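Local atomic coordinates of pollen allergen Phl p 6 (Phleum pratense, PDB entry 6TRK), a protein that is a grass pollen allergen of the Poa p IX/Phl p VI family, with an all-helical fold and an uncertain natural role, possibly related to ribonuclease activity. Residues Ala31-Thr36 with Asp81-Phe86. The protein carries 1 engineered substitution. Sequence-based numbering, arbitrary orientation.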
ATOM      1  N   ALA A  31      14.907 -12.020   7.285  1.00 21.81           N
ATOM      2  CA  ALA A  31      14.260 -11.807   8.577  1.00 18.42           C
ATOM      3  C   ALA A  31      14.106 -10.330   8.921  1.00 23.38           C
ATOM      4  O   ALA A  31      13.354  -9.999   9.853  1.00 22.48           O
ATOM      5  CB  ALA A  31      15.052 -12.492   9.692  1.00 22.88           C
ATOM      6  N   ASP A  32      14.816  -9.441   8.222  1.00 18.32           N
ATOM      7  CA  ASP A  32      14.718  -8.014   8.488  1.00 18.37           C
ATOM      8  C   ASP A  32      13.891  -7.274   7.454  1.00 18.77           C
ATOM      9  O   ASP A  32      13.646  -6.079   7.626  1.00 18.18           O
ATOM     10  CB  ASP A  32      16.117  -7.417   8.580  1.00 20.96           C
ATOM     11  CG  ASP A  32      16.972  -8.100   9.633  1.00 27.74           C
ATOM     12  OD1 ASP A  32      16.554  -8.130  10.802  1.00 32.34           O
ATOM     13  OD2 ASP A  32      18.059  -8.610   9.275  1.00 34.62           O
ATOM     14  N   LYS A  33      13.419  -7.950   6.400  1.00 17.03           N
ATOM     15  CA  LYS A  33      12.736  -7.235   5.325  1.00 17.51           C
ATOM     16  C   LYS A  33      11.452  -6.557   5.804  1.00 17.04           C
ATOM     17  O   LYS A  33      11.185  -5.395   5.467  1.00 16.51           O
ATOM     18  CB  LYS A  33      12.417  -8.183   4.173  1.00 17.78           C
ATOM     19  CG  LYS A  33      13.637  -8.596   3.313  1.00 19.31           C
ATOM     20  CD  LYS A  33      13.172  -9.472   2.147  1.00 21.85           C
ATOM     21  CE  LYS A  33      14.360 -10.145   1.436  1.00 23.75           C
ATOM     22  NZ  LYS A  33      15.086  -9.123   0.700  1.00 27.37           N
ATOM     23  N   TYR A  34      10.620  -7.264   6.573  1.00 16.90           N
ATOM     24  CA  TYR A  34       9.344  -6.650   6.915  1.00 15.50           C
ATOM     25  C   TYR A  34       9.532  -5.403   7.778  1.00 15.66           C
ATOM     26  O   TYR A  34       8.875  -4.372   7.537  1.00 14.65           O
ATOM     27  CB  TYR A  34       8.412  -7.643   7.600  1.00 16.13           C
ATOM     28  CG  TYR A  34       7.083  -7.007   7.922  1.00 13.09           C
ATOM     29  CD1 TYR A  34       6.294  -6.469   6.928  1.00 15.30           C
ATOM     30  CD2 TYR A  34       6.633  -6.920   9.238  1.00 19.94           C
ATOM     31  CE1 TYR A  34       5.109  -5.877   7.202  1.00 18.53           C
ATOM     32  CE2 TYR A  34       5.417  -6.316   9.508  1.00 21.78           C
ATOM     33  CZ  TYR A  34       4.675  -5.806   8.478  1.00 19.31           C
ATOM     34  OH  TYR A  34       3.453  -5.202   8.728  1.00 22.54           O
ATOM     35  N   LYS A  35      10.412  -5.475   8.788  1.00 15.51           N
ATOM     36  CA  LYS A  35      10.635  -4.325   9.661  1.00 17.93           C
ATOM     37  C   LYS A  35      11.199  -3.143   8.890  1.00 18.10           C
ATOM     38  O   LYS A  35      10.826  -1.993   9.148  1.00 15.34           O
ATOM     39  CB  LYS A  35      11.565  -4.714  10.803  1.00 21.53           C
ATOM     40  CG  LYS A  35      11.800  -3.646  11.844  1.00 44.88           C
ATOM     41  CD  LYS A  35      12.986  -3.982  12.801  1.00 60.70           C
ATOM     42  CE  LYS A  35      13.442  -5.462  12.795  1.00128.51           C
ATOM     43  NZ  LYS A  35      14.667  -5.771  11.955  1.00 34.48           N
ATOM     44  N   THR A  36      12.103  -3.414   7.934  1.00 16.30           N
ATOM     45  CA  THR A  36      12.673  -2.364   7.098  1.00 14.75           C
ATOM     46  C   THR A  36      11.611  -1.740   6.204  1.00 14.82           C
ATOM     47  O   THR A  36      11.480  -0.506   6.129  1.00 13.20           O
ATOM     48  CB  THR A  36      13.825  -2.952   6.272  1.00 16.34           C
ATOM     49  OG1 THR A  36      14.905  -3.385   7.141  1.00 17.41           O
ATOM     50  CG2 THR A  36      14.343  -1.957   5.243  1.00 19.43           C
ATOM     51  N   ASP A  81       6.825 -14.911   6.492  1.00 22.10           N
ATOM     52  CA  ASP A  81       5.797 -14.676   5.480  1.00 21.16           C
ATOM     53  C   ASP A  81       5.210 -13.276   5.536  1.00 15.58           C
ATOM     54  O   ASP A  81       4.385 -12.918   4.666  1.00 16.71           O
ATOM     55  CB  ASP A  81       4.662 -15.702   5.674  1.00 19.13           C
ATOM     56  CG  ASP A  81       5.088 -17.129   5.362  1.00 27.88           C
ATOM     57  OD1 ASP A  81       5.937 -17.312   4.466  1.00 27.85           O
ATOM     58  OD2 ASP A  81       4.559 -18.059   6.007  1.00 26.38           O
ATOM     59  N   LYS A  82       5.593 -12.477   6.539  1.00 15.39           N
ATOM     60  CA  LYS A  82       4.925 -11.202   6.777  1.00 12.42           C
ATOM     61  C   LYS A  82       5.124 -10.219   5.629  1.00 14.30           C
ATOM     62  O   LYS A  82       4.181  -9.516   5.239  1.00 12.54           O
ATOM     63  CB  LYS A  82       5.440 -10.589   8.091  1.00 15.60           C
ATOM     64  CG  LYS A  82       5.053 -11.391   9.300  1.00 18.10           C
ATOM     65  CD  LYS A  82       5.533 -10.750  10.584  1.00 16.92           C
ATOM     66  CE  LYS A  82       5.025 -11.510  11.800  1.00 21.08           C
ATOM     67  NZ  LYS A  82       3.521 -11.371  11.965  1.00 22.55           N
ATOM     68  N   TYR A  83       6.342 -10.128   5.082  1.00 13.42           N
ATOM     69  CA  TYR A  83       6.570  -9.120   4.057  1.00 12.41           C
ATOM     70  C   TYR A  83       5.738  -9.414   2.818  1.00 13.14           C
ATOM     71  O   TYR A  83       5.022  -8.545   2.314  1.00 12.79           O
ATOM     72  CB  TYR A  83       8.074  -9.011   3.736  1.00 13.32           C
ATOM     73  CG  TYR A  83       8.396  -8.085   2.582  1.00 13.04           C
ATOM     74  CD1 TYR A  83       8.065  -6.757   2.608  1.00 17.43           C
ATOM     75  CD2 TYR A  83       9.072  -8.570   1.468  1.00 18.24           C
ATOM     76  CE1 TYR A  83       8.361  -5.916   1.538  1.00 15.15           C
ATOM     77  CE2 TYR A  83       9.367  -7.746   0.390  1.00 20.18           C
ATOM     78  CZ  TYR A  83       9.006  -6.418   0.437  1.00 12.78           C
ATOM     79  OH  TYR A  83       9.295  -5.599  -0.637  1.00 18.31           O
ATOM     80  N   GLU A  84       5.781 -10.653   2.341  1.00 14.02           N
ATOM     81  CA  GLU A  84       4.976 -10.957   1.152  1.00 16.88           C
ATOM     82  C   GLU A  84       3.479 -10.880   1.433  1.00 13.79           C
ATOM     83  O   GLU A  84       2.723 -10.454   0.555  1.00 14.93           O
ATOM     84  CB  GLU A  84       5.364 -12.310   0.600  1.00 18.41           C
ATOM     85  CG  GLU A  84       6.836 -12.340   0.089  1.00 31.42           C
ATOM     86  CD  GLU A  84       7.101 -11.448  -1.139  1.00 46.43           C
ATOM     87  OE1 GLU A  84       6.158 -11.135  -1.903  1.00 41.44           O
ATOM     88  OE2 GLU A  84       8.273 -11.071  -1.350  1.00 54.50           O
ATOM     89  N   ALA A  85       3.041 -11.190   2.661  1.00 12.79           N
ATOM     90  CA  ALA A  85       1.628 -11.043   2.985  1.00 12.43           C
ATOM     91  C   ALA A  85       1.188  -9.590   2.908  1.00 15.58           C
ATOM     92  O   ALA A  85       0.110  -9.286   2.390  1.00 14.71           O
ATOM     93  CB  ALA A  85       1.313 -11.581   4.376  1.00 13.40           C
ATOM     94  N   PHE A  86       2.009  -8.669   3.427  1.00 12.01           N
ATOM     95  CA  PHE A  86       1.664  -7.261   3.298  1.00 11.82           C
ATOM     96  C   PHE A  86       1.572  -6.825   1.834  1.00 11.53           C
ATOM     97  O   PHE A  86       0.576  -6.197   1.413  1.00 10.77           O
ATOM     98  CB  PHE A  86       2.697  -6.385   4.022  1.00 12.19           C
ATOM     99  CG  PHE A  86       2.244  -4.944   4.188  1.00 10.91           C
ATOM    100  CD1 PHE A  86       2.249  -4.057   3.129  1.00  9.36           C
ATOM    101  CD2 PHE A  86       1.815  -4.472   5.424  1.00 10.41           C
ATOM    102  CE1 PHE A  86       1.817  -2.755   3.257  1.00 12.15           C
ATOM    103  CE2 PHE A  86       1.428  -3.133   5.568  1.00 11.80           C
ATOM    104  CZ  PHE A  86       1.422  -2.288   4.478  1.00 13.34           C
TER
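Lys33 reaches the Tyr83 ring with the middle of its chain: CD lies 4.3 Å from Tyr83 CD2, while the ammonium group runs on to the carbonyl oxygens of Thr25 and Val28. One residue later, Tyr34 carries most of the contact. Tyr34 CB meets Tyr83 CB at 4.1 Å. The axes of the two short helical segments approach to 8.9 Å and are inclined at 43°. Chi1 of Tyr34 (-179°) puts CG anti to the backbone N, where it lies 3.9 Å from Lys82 CB; ring atom CD1 meets Tyr83 CA. Lys82 CB sits over one ring face, offset toward the rim and 4.2 Å from the Tyr34 ring centroid, 22° off the normal, which defines a CH-pi contact. Further out, Phe86 CD2 comes in at the ring edge, near its plane, 4.0 Å from Tyr34 CE1 and 3.8 Å from Tyr34 OH; the two side chains cross at about a right angle. Phe86, which is buried, also packs edge-to-face with Phe37 and Phe41, and both it and Tyr34 touch Ala74 of helix 60-76. The contact thus joins the N-terminal turns of helices 30-55 and 82-98 at one end of the helical bundle. Lys82 CB and Lys33 CD supply its aliphatic contacts, while Lys82 NZ is hydrogen-bonded to the carbonyl oxygens of Ala74 and Ala77, so cohesion here rests on dispersion and ring packing rather than charge pairing.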